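Local coordinates for myosin-2 (Saccharomyces cerevisiae, PDB 6IXO), which carries organelles and other cargo along polarized actin cables, its globular tail domain, the part modelled here, binding receptor proteins on the cargo, at residues Tyr156-Gln167 against Glu373-Phe381; His220-Ala228 against Pro380-Lys388. All coordinates share one frame; numbering follows the deposited sequence. Where two conformers were deposited one is given.

In the globular cargo-binding tail of this class V myosin, both contacts fix one long connection, the loop between helix 336-350 and helix 403-415, onto the helical body. Contact 1 lays 373-381 along helix 134-180; contact 2 continues with 380-388 over the start of helix 223-247. P380 and F381 belong to both, and the contact centres lie about 14 Å apart. Y159 of contact 1 and A228 of contact 2 also touch directly, OH to CB at 3.8 Å, so the two contacts meet beside P380. Hydrogen bonds of an asparagine at the middle and a glutamine at one end hold contact 1; a salt bridge holds the far end of contact 2.

Contact 1: Tyr156-Gln167 against Glu373-Phe381; sequences YNIYNIWLKKLQ and ETGPFTDPF
A loop near the C-terminus of the globular tail runs along one side of the long helix 134-180, its middle held through a pair of hydrogen bonds between the N160 carboxamide and the F377 backbone. The carboxamide pairs as a peptide group would: F377 N gives its hydrogen to N160 OD1 at 2.7 Å, on a lone pair and almost straight (174°), while N160 ND2 reaches F377 O at 3.0 Å, also in the carbonyl plane. The same ND2 donates to Y156 O one helical turn back, from above that carbonyl plane; the three bonds together fix the amide's rotation. ND2 also lies over the centre of the Y156 ring. That ring brings its hydroxyl to P376, OH to CB 3.3 Å; P376 follows a cis peptide bond.

Swung away from its backbone N (chi1 179°), the Y159 ring reaches the loop and turns one face to P380, whose CD sits 3.4 Å from the ring centroid in a CH-pi contact. Next to it, L163 CD2 packs on F377 CD2 at 3.5 Å, the two side chains crossing at about a right angle. Farther along, the extended side chain of Q167 donates from NE2 to E373 O (2.9 Å), nearly along the C=O axis. A water ties Q167 OE1 and K164 NZ to T374 O. At the other end D379 forms an Asx turn, OD1 accepting from F381 N, while its OD2 is bonded to S155 on the helix.

Helix 223-247 adds a further wall, with V229 on Y159, T232 on F377 and Y236 on Q167. The other side of helix 134-180 packs on helices 71-90 and 97-124 through I158, and on helix 97-124 through W162, so the loop covers a flank of a helical bundle.

Contact 2: His220-Ala228 against Pro380-Lys388; sequences HIENEVFHA and PFSLIKTRK
The turn that leads into helix 223-247, with E222 at its N-cap position, meets the loop before helix 403-415 in a side-on salt bridge between E222 and R387, with an apolar patch beside it. R387 approaches with its chain extended from CG to NE and uses two nitrogens, one for each carboxylate oxygen: NE to OE1 of E222 and NH2 to OE2 of E222, both 3.2 Å. Each oxygen is met on its syn side, and the carboxylate and guanidinium planes are only 13° apart, so the two groups meet edge to edge, tilted slightly from a common plane. A bend at chi2 of E222 (88°) turns the carboxylate toward the arginine. OE2 also lies at the edge of the F381 ring, 3.6 Å from CE1, and a water links OE1 to K385 O. Replacing R387 by a methionine would probably leave the E222 carboxylate without its cationic mate and freer to turn.

Deeper in, V225 covers one face of F381: its CG2 stands over the centre of the ring, 3.6 Å from the centroid and 9° off the normal. V225 CG2 also touches P380 CG, and A228 CB packs on P380 CB at 3.6 Å, so P380 meets both V225 and A228. I384 lays its CD1 against the stem of E222, 3.5 Å from CB, and its CG2 branch faces the aliphatic part of E224 more loosely. The result is an apolar strip of P380, F381 and I384 seated against the start of the helix.

Just before this turn, H220 closes a Schellman motif that ends helix 202-218. Helix 97-124 touches both sides: R109 meets F381 and T386 of the loop, and V102 meets I221 of the turn. From helix 134-180, Y159 reaches A228 and S155 touches F381.

Contact 1: Tyr156-Gln167 against Glu373-Phe381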
loop_
_atom_site.group_PDB
_atom_site.type_symbol
_atom_site.label_atom_id
_atom_site.label_comp_id
_atom_site.label_asym_id
_atom_site.label_seq_id
_atom_site.Cartn_x
_atom_site.Cartn_y
_atom_site.Cartn_z
ATOM N N TYR A 156 -8.884 7.054 -1.788
ATOM C CA TYR A 156 -7.679 7.875 -1.570
ATOM C C TYR A 156 -7.254 7.867 -0.114
ATOM O O TYR A 156 -6.058 7.647 0.224
ATOM C CB TYR A 156 -7.953 9.304 -2.022
ATOM C CG TYR A 156 -6.753 10.237 -1.908
ATOM C CD1 TYR A 156 -5.846 10.350 -2.962
ATOM C CD2 TYR A 156 -6.544 11.008 -0.767
ATOM C CE1 TYR A 156 -4.748 11.204 -2.884
ATOM C CE2 TYR A 156 -5.418 11.886 -0.671
ATOM C CZ TYR A 156 -4.542 11.961 -1.738
ATOM O OH TYR A 156 -3.458 12.804 -1.698
ATOM N N ASN A 157 -8.229 8.123 0.753
ATOM C CA ASN A 157 -8.013 8.186 2.190
ATOM C C ASN A 157 -7.508 6.880 2.723
ATOM O O ASN A 157 -6.486 6.859 3.419
ATOM C CB ASN A 157 -9.317 8.600 2.935
ATOM C CG ASN A 157 -9.650 10.028 2.695
ATOM O OD1 ASN A 157 -8.839 10.748 2.085
ATOM N ND2 ASN A 157 -10.830 10.478 3.152
ATOM N N ILE A 158 -8.177 5.776 2.414
ATOM C CA ILE A 158 -7.740 4.532 3.059
ATOM C C ILE A 158 -6.416 4.054 2.417
ATOM O O ILE A 158 -5.607 3.412 3.081
ATOM C CB ILE A 158 -8.816 3.394 3.027
ATOM C CG1 ILE A 158 -9.202 2.960 1.608
ATOM C CG2 ILE A 158 -10.013 3.790 3.873
ATOM C CD1 ILE A 158 -9.748 1.521 1.610
ATOM N N TYR A 159 -6.172 4.419 1.169
ATOM C CA TYR A 159 -4.883 4.047 0.544
ATOM C C TYR A 159 -3.741 4.762 1.319
ATOM O O TYR A 159 -2.706 4.148 1.669
ATOM C CB TYR A 159 -4.851 4.447 -0.926
ATOM C CG TYR A 159 -3.501 4.079 -1.553
ATOM C CD1 TYR A 159 -3.269 2.785 -1.972
ATOM C CD2 TYR A 159 -2.497 5.023 -1.715
ATOM C CE1 TYR A 159 -2.028 2.398 -2.549
ATOM C CE2 TYR A 159 -1.228 4.672 -2.283
ATOM C CZ TYR A 159 -1.011 3.369 -2.679
ATOM O OH TYR A 159 0.175 2.999 -3.285
ATOM N N ASN A 160 -3.956 6.047 1.605
ATOM C CA ASN A 160 -2.921 6.830 2.306
ATOM C C ASN A 160 -2.777 6.481 3.765
ATOM O O ASN A 160 -1.678 6.494 4.318
ATOM C CB ASN A 160 -3.217 8.300 2.134
ATOM C CG ASN A 160 -2.618 8.822 0.878
ATOM O OD1 ASN A 160 -1.416 9.051 0.826
ATOM N ND2 ASN A 160 -3.420 8.947 -0.181
ATOM N N ILE A 161 -3.890 6.200 4.411
ATOM C CA ILE A 161 -3.851 5.790 5.816
ATOM C C ILE A 161 -3.053 4.486 5.938
ATOM O O ILE A 161 -2.165 4.326 6.796
ATOM C CB ILE A 161 -5.253 5.605 6.367
ATOM C CG1 ILE A 161 -5.927 6.978 6.581
ATOM C CG2 ILE A 161 -5.240 4.803 7.691
ATOM C CD1 ILE A 161 -7.481 6.876 6.813
ATOM N N TRP A 162 -3.360 3.561 5.045
ATOM C CA TRP A 162 -2.717 2.252 5.052
ATOM C C TRP A 162 -1.235 2.343 4.717
ATOM O O TRP A 162 -0.407 1.742 5.385
ATOM C CB TRP A 162 -3.395 1.347 4.048
ATOM C CG TRP A 162 -2.897 -0.094 4.039
ATOM C CD1 TRP A 162 -2.902 -0.989 5.095
ATOM C CD2 TRP A 162 -2.357 -0.787 2.926
ATOM N NE1 TRP A 162 -2.423 -2.210 4.671
ATOM C CE2 TRP A 162 -2.092 -2.111 3.339
ATOM C CE3 TRP A 162 -2.079 -0.424 1.606
ATOM C CZ2 TRP A 162 -1.550 -3.066 2.484
ATOM C CZ3 TRP A 162 -1.562 -1.390 0.741
ATOM C CH2 TRP A 162 -1.308 -2.690 1.179
ATOM N N LEU A 163 -0.924 3.085 3.668
ATOM C CA LEU A 163 0.448 3.153 3.184
ATOM C C LEU A 163 1.340 3.781 4.279
ATOM O O LEU A 163 2.471 3.338 4.497
ATOM C CB LEU A 163 0.513 3.952 1.877
ATOM C CG LEU A 163 1.822 3.845 1.068
ATOM C CD1 LEU A 163 2.304 2.395 0.957
ATOM C CD2 LEU A 163 1.683 4.449 -0.341
ATOM N N LYS A 164 0.817 4.779 4.982
ATOM C CA LYS A 164 1.586 5.384 6.071
ATOM C C LYS A 164 1.853 4.385 7.185
ATOM O O LYS A 164 2.956 4.324 7.738
ATOM C CB LYS A 164 0.860 6.616 6.629
ATOM C CG LYS A 164 1.550 7.156 7.915
ATOM C CD LYS A 164 0.888 8.478 8.427
ATOM C CE LYS A 164 0.916 9.592 7.349
ATOM N NZ LYS A 164 2.331 10.040 6.951
ATOM N N LYS A 165 0.860 3.579 7.520
ATOM C CA LYS A 165 1.064 2.543 8.532
ATOM C C LYS A 165 2.106 1.524 8.087
ATOM O O LYS A 165 2.914 1.072 8.906
ATOM C CB LYS A 165 -0.266 1.815 8.859
ATOM C CG LYS A 165 -1.226 2.648 9.750
ATOM C CD LYS A 165 -2.674 1.996 9.671
ATOM C CE LYS A 165 -3.657 2.842 10.515
ATOM N NZ LYS A 165 -3.344 2.748 11.947
ATOM N N LEU A 166 2.084 1.169 6.804
ATOM C CA LEU A 166 3.120 0.291 6.256
ATOM C C LEU A 166 4.516 0.898 6.421
ATOM O O LEU A 166 5.438 0.201 6.806
ATOM C CB LEU A 166 2.894 0.015 4.769
ATOM C CG LEU A 166 1.620 -0.816 4.492
ATOM C CD1 LEU A 166 1.583 -1.012 2.995
ATOM C CD2 LEU A 166 1.618 -2.211 5.171
ATOM N N GLN A 167 4.660 2.175 6.085
ATOM C CA GLN A 167 5.941 2.854 6.281
ATOM C C GLN A 167 6.416 2.785 7.722
ATOM O O GLN A 167 7.612 2.539 7.969
ATOM C CB GLN A 167 5.848 4.322 5.845
ATOM C CG GLN A 167 5.649 4.492 4.314
ATOM C CD GLN A 167 5.830 5.941 3.874
ATOM O OE1 GLN A 167 5.457 6.852 4.582
ATOM N NE2 GLN A 167 6.431 6.143 2.713
ATOM N N GLU A 373 9.928 9.995 1.487
ATOM C CA GLU A 373 8.633 10.466 0.928
ATOM C C GLU A 373 7.543 9.985 1.849
ATOM O O GLU A 373 7.362 8.767 1.991
ATOM C CB GLU A 373 8.379 9.916 -0.472
ATOM C CG GLU A 373 9.251 10.484 -1.575
ATOM C CD GLU A 373 9.176 11.997 -1.689
ATOM O OE1 GLU A 373 10.195 12.601 -2.100
ATOM O OE2 GLU A 373 8.110 12.580 -1.376
ATOM N N THR A 374 6.796 10.911 2.443
ATOM C CA THR A 374 5.792 10.489 3.400
ATOM C C THR A 374 4.385 10.809 2.908
ATOM O O THR A 374 3.416 10.583 3.619
ATOM C CB THR A 374 6.039 11.144 4.777
ATOM O OG1 THR A 374 6.045 12.562 4.626
ATOM C CG2 THR A 374 7.394 10.658 5.318
ATOM N N GLY A 375 4.291 11.381 1.718
ATOM C CA GLY A 375 2.994 11.547 1.074
ATOM C C GLY A 375 2.345 12.870 1.448
ATOM O O GLY A 375 3.005 13.741 2.008
ATOM N N PRO A 376 1.044 13.019 1.177
ATOM C CA PRO A 376 0.164 11.947 0.687
ATOM C C PRO A 376 0.462 11.502 -0.727
ATOM O O PRO A 376 1.058 12.260 -1.520
ATOM C CB PRO A 376 -1.246 12.593 0.758
ATOM C CG PRO A 376 -1.026 14.007 0.558
ATOM C CD PRO A 376 0.325 14.304 1.288
ATOM N N PHE A 377 0.047 10.279 -1.034
ATOM C CA PHE A 377 0.353 9.668 -2.309
ATOM C C PHE A 377 -0.846 9.596 -3.231
ATOM O O PHE A 377 -1.964 9.407 -2.755
ATOM C CB PHE A 377 0.857 8.258 -2.077
ATOM C CG PHE A 377 2.055 8.212 -1.170
ATOM C CD1 PHE A 377 3.302 8.492 -1.665
ATOM C CD2 PHE A 377 1.904 7.904 0.166
ATOM C CE1 PHE A 377 4.442 8.464 -0.799
ATOM C CE2 PHE A 377 3.043 7.847 1.019
ATOM C CZ PHE A 377 4.275 8.137 0.514
ATOM N N THR A 378 -0.579 9.695 -4.533
ATOM C CA THR A 378 -1.583 9.439 -5.549
ATOM C C THR A 378 -2.206 8.049 -5.331
ATOM O O THR A 378 -1.501 7.079 -5.120
ATOM C CB THR A 378 -0.976 9.548 -6.963
ATOM O OG1 THR A 378 -0.436 10.863 -7.131
ATOM C CG2 THR A 378 -2.086 9.327 -8.083
ATOM N N ASP A 379 -3.536 7.946 -5.427
ATOM C CA ASP A 379 -4.164 6.655 -5.253
ATOM C C ASP A 379 -3.976 5.891 -6.576
ATOM O O ASP A 379 -4.580 6.280 -7.594
ATOM C CB ASP A 379 -5.679 6.849 -4.916
ATOM C CG ASP A 379 -6.464 5.534 -4.896
ATOM O OD1 ASP A 379 -5.874 4.413 -5.001
ATOM O OD2 ASP A 379 -7.700 5.634 -4.723
ATOM N N PRO A 380 -3.238 4.776 -6.568
ATOM C CA PRO A 380 -2.927 4.165 -7.881
ATOM C C PRO A 380 -4.206 3.563 -8.507
ATOM O O PRO A 380 -4.254 3.403 -9.710
ATOM C CB PRO A 380 -1.910 3.074 -7.547
ATOM C CG PRO A 380 -2.233 2.700 -6.104
ATOM C CD PRO A 380 -2.646 4.009 -5.449
ATOM N N PHE A 381 -5.198 3.242 -7.683
ATOM C CA PHE A 381 -6.530 2.814 -8.226
ATOM C C PHE A 381 -7.153 3.866 -9.122
ATOM O O PHE A 381 -7.912 3.553 -10.060
ATOM C CB PHE A 381 -7.508 2.520 -7.088
ATOM C CG PHE A 381 -7.232 1.223 -6.389
ATOM C CD1 PHE A 381 -7.566 0.013 -6.989
ATOM C CD2 PHE A 381 -6.598 1.202 -5.152
ATOM C CE1 PHE A 381 -7.317 -1.205 -6.352
ATOM C CE2 PHE A 381 -6.321 -0.017 -4.515
ATOM C CZ PHE A 381 -6.692 -1.218 -5.109
HETATM O O HOH W 1 0.729 11.012 4.141
HETATM O O HOH W 2 3.126 8.279 4.829
#

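Contact 2: His220-Ala228 against Pro380-Lys388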
loop_
_atom_site.group_PDB
_atom_site.type_symbol
_atom_site.label_atom_id
_atom_site.label_comp_id
_atom_site.label_asym_id
_atom_site.label_seq_id
_atom_site.Cartn_x
_atom_site.Cartn_y
_atom_site.Cartn_z
ATOM N N HIS A 220 -6.895 -10.584 -5.859
ATOM C CA HIS A 220 -7.173 -10.114 -7.212
ATOM C C HIS A 220 -6.993 -8.608 -7.351
ATOM O O HIS A 220 -7.785 -7.940 -7.979
ATOM C CB HIS A 220 -8.608 -10.522 -7.625
ATOM C CG HIS A 220 -8.906 -11.965 -7.362
ATOM N ND1 HIS A 220 -8.336 -12.983 -8.098
ATOM C CD2 HIS A 220 -9.686 -12.562 -6.431
ATOM C CE1 HIS A 220 -8.770 -14.143 -7.644
ATOM N NE2 HIS A 220 -9.590 -13.918 -6.634
ATOM N N ILE A 221 -5.940 -8.073 -6.765
ATOM C CA ILE A 221 -5.683 -6.642 -6.865
ATOM C C ILE A 221 -4.921 -6.358 -8.135
ATOM O O ILE A 221 -3.981 -7.076 -8.467
ATOM C CB ILE A 221 -4.847 -6.112 -5.677
ATOM C CG1 ILE A 221 -5.591 -6.337 -4.370
ATOM C CG2 ILE A 221 -4.562 -4.617 -5.859
ATOM C CD1 ILE A 221 -6.923 -5.629 -4.333
ATOM N N GLU A 222 -5.299 -5.288 -8.816
ATOM C CA GLU A 222 -4.653 -4.884 -10.065
ATOM C C GLU A 222 -3.112 -4.657 -9.887
ATOM O O GLU A 222 -2.681 -3.996 -8.945
ATOM C CB GLU A 222 -5.385 -3.631 -10.587
ATOM C CG GLU A 222 -6.886 -3.879 -11.092
ATOM C CD GLU A 222 -8.017 -3.770 -10.004
ATOM O OE1 GLU A 222 -9.217 -3.577 -10.396
ATOM O OE2 GLU A 222 -7.750 -3.900 -8.775
ATOM N N ASN A 223 -2.298 -5.233 -10.784
ATOM C CA ASN A 223 -0.838 -5.198 -10.643
ATOM C C ASN A 223 -0.242 -3.788 -10.543
ATOM O O ASN A 223 0.800 -3.598 -9.903
ATOM C CB ASN A 223 -0.168 -5.950 -11.807
ATOM C CG ASN A 223 -0.086 -7.457 -11.570
ATOM O OD1 ASN A 223 -0.280 -7.939 -10.446
ATOM N ND2 ASN A 223 0.212 -8.213 -12.633
ATOM N N GLU A 224 -0.870 -2.801 -11.173
ATOM C CA GLU A 224 -0.396 -1.411 -11.038
ATOM C C GLU A 224 -0.369 -0.952 -9.589
ATOM O O GLU A 224 0.462 -0.145 -9.188
ATOM C CB GLU A 224 -1.302 -0.455 -11.823
ATOM C CG GLU A 224 -1.202 -0.619 -13.308
ATOM C CD GLU A 224 -2.193 -1.641 -13.889
ATOM O OE1 GLU A 224 -2.849 -2.409 -13.137
ATOM O OE2 GLU A 224 -2.306 -1.662 -15.125
ATOM N N VAL A 225 -1.304 -1.451 -8.805
ATOM C CA VAL A 225 -1.403 -1.018 -7.432
ATOM C C VAL A 225 -0.271 -1.641 -6.612
ATOM O O VAL A 225 0.361 -0.995 -5.750
ATOM C CB VAL A 225 -2.761 -1.416 -6.844
ATOM C CG1 VAL A 225 -2.764 -1.193 -5.341
ATOM C CG2 VAL A 225 -3.921 -0.623 -7.539
ATOM N N PHE A 226 -0.024 -2.913 -6.875
ATOM C CA PHE A 226 1.121 -3.589 -6.266
ATOM C C PHE A 226 2.426 -2.833 -6.574
ATOM O O PHE A 226 3.270 -2.573 -5.677
ATOM C CB PHE A 226 1.198 -5.036 -6.772
ATOM C CG PHE A 226 2.517 -5.732 -6.363
ATOM C CD1 PHE A 226 2.709 -6.121 -5.061
ATOM C CD2 PHE A 226 3.481 -5.984 -7.291
ATOM C CE1 PHE A 226 3.922 -6.766 -4.637
ATOM C CE2 PHE A 226 4.707 -6.631 -6.915
ATOM C CZ PHE A 226 4.919 -7.019 -5.578
ATOM N N HIS A 227 2.613 -2.487 -7.851
ATOM C CA HIS A 227 3.807 -1.744 -8.257
ATOM C C HIS A 227 3.943 -0.445 -7.470
ATOM O O HIS A 227 5.023 -0.099 -7.006
ATOM C CB HIS A 227 3.800 -1.431 -9.765
ATOM C CG HIS A 227 5.067 -0.784 -10.235
ATOM N ND1 HIS A 227 5.229 0.587 -10.293
ATOM C CD2 HIS A 227 6.256 -1.317 -10.606
ATOM C CE1 HIS A 227 6.459 0.866 -10.694
ATOM N NE2 HIS A 227 7.101 -0.271 -10.889
ATOM N N ALA A 228 2.850 0.287 -7.322
ATOM C CA ALA A 228 2.922 1.605 -6.645
ATOM C C ALA A 228 3.277 1.431 -5.187
ATOM O O ALA A 228 4.129 2.135 -4.646
ATOM C CB ALA A 228 1.523 2.368 -6.793
ATOM N N PRO A 380 -3.238 4.776 -6.568
ATOM C CA PRO A 380 -2.927 4.165 -7.881
ATOM C C PRO A 380 -4.206 3.563 -8.507
ATOM O O PRO A 380 -4.254 3.403 -9.710
ATOM C CB PRO A 380 -1.910 3.074 -7.547
ATOM C CG PRO A 380 -2.233 2.700 -6.104
ATOM C CD PRO A 380 -2.646 4.009 -5.449
ATOM N N PHE A 381 -5.198 3.242 -7.683
ATOM C CA PHE A 381 -6.530 2.814 -8.226
ATOM C C PHE A 381 -7.153 3.866 -9.122
ATOM O O PHE A 381 -7.912 3.553 -10.060
ATOM C CB PHE A 381 -7.508 2.520 -7.088
ATOM C CG PHE A 381 -7.232 1.223 -6.389
ATOM C CD1 PHE A 381 -7.566 0.013 -6.989
ATOM C CD2 PHE A 381 -6.598 1.202 -5.152
ATOM C CE1 PHE A 381 -7.317 -1.205 -6.352
ATOM C CE2 PHE A 381 -6.321 -0.017 -4.515
ATOM C CZ PHE A 381 -6.692 -1.218 -5.109
ATOM N N SER A 382 -6.899 5.135 -8.804
ATOM C CA SER A 382 -7.603 6.221 -9.488
ATOM C C SER A 382 -7.065 6.370 -10.926
ATOM O O SER A 382 -7.644 7.106 -11.751
ATOM C CB SER A 382 -7.452 7.539 -8.721
ATOM O OG SER A 382 -6.151 8.086 -8.946
ATOM N N LEU A 383 -5.959 5.679 -11.212
ATOM C CA LEU A 383 -5.282 5.820 -12.493
ATOM C C LEU A 383 -5.687 4.725 -13.473
ATOM O O LEU A 383 -5.255 4.727 -14.619
ATOM C CB LEU A 383 -3.751 5.780 -12.322
ATOM C CG LEU A 383 -3.175 6.818 -11.365
ATOM C CD1 LEU A 383 -1.646 6.588 -11.291
ATOM C CD2 LEU A 383 -3.483 8.220 -11.803
ATOM N N ILE A 384 -6.470 3.762 -13.013
ATOM C CA ILE A 384 -6.822 2.666 -13.900
ATOM C C ILE A 384 -8.347 2.537 -14.033
ATOM O O ILE A 384 -9.122 2.988 -13.165
ATOM C CB ILE A 384 -6.225 1.341 -13.422
ATOM C CG1 ILE A 384 -6.901 0.893 -12.142
ATOM C CG2 ILE A 384 -4.696 1.475 -13.146
ATOM C CD1 ILE A 384 -6.258 -0.346 -11.576
ATOM N N LYS A 385 -8.744 1.919 -15.136
ATOM C CA LYS A 385 -10.147 1.775 -15.515
ATOM C C LYS A 385 -10.841 0.982 -14.448
ATOM O O LYS A 385 -10.255 0.053 -13.894
ATOM C CB LYS A 385 -10.262 1.077 -16.865
ATOM N N THR A 386 -12.076 1.342 -14.130
ATOM C CA THR A 386 -12.788 0.634 -13.075
ATOM C C THR A 386 -13.257 -0.736 -13.505
ATOM O O THR A 386 -13.297 -1.067 -14.703
ATOM C CB THR A 386 -14.004 1.436 -12.555
ATOM O OG1 THR A 386 -14.919 1.713 -13.628
ATOM C CG2 THR A 386 -13.538 2.734 -11.971
ATOM N N ARG A 387 -13.605 -1.526 -12.496
ATOM C CA ARG A 387 -14.110 -2.878 -12.685
ATOM C C ARG A 387 -15.450 -2.861 -13.465
ATOM O O ARG A 387 -16.467 -2.352 -12.974
ATOM C CB ARG A 387 -14.244 -3.562 -11.306
ATOM C CG ARG A 387 -12.931 -3.479 -10.450
ATOM C CD ARG A 387 -13.042 -4.179 -9.055
ATOM N NE ARG A 387 -11.695 -4.441 -8.514
ATOM C CZ ARG A 387 -11.394 -4.829 -7.268
ATOM N NH1 ARG A 387 -12.341 -5.002 -6.346
ATOM N NH2 ARG A 387 -10.111 -5.029 -6.936
ATOM N N LYS A 388 -15.438 -3.361 -14.692
ATOM C CA LYS A 388 -16.695 -3.455 -15.460
ATOM C C LYS A 388 -17.662 -4.358 -14.709
ATOM O O LYS A 388 -17.294 -5.453 -14.299
ATOM C CB LYS A 388 -16.456 -3.978 -16.878
ATOM C CG LYS A 388 -15.415 -3.180 -17.662
ATOM C CD LYS A 388 -15.762 -1.686 -17.761
ATOM C CE LYS A 388 -16.810 -1.406 -18.848
ATOM N NZ LYS A 388 -16.849 0.044 -19.215
HETATM O O HOH W 3 -10.063 -7.266 -5.547
HETATM O O HOH W 4 -10.116 -1.230 -10.891
#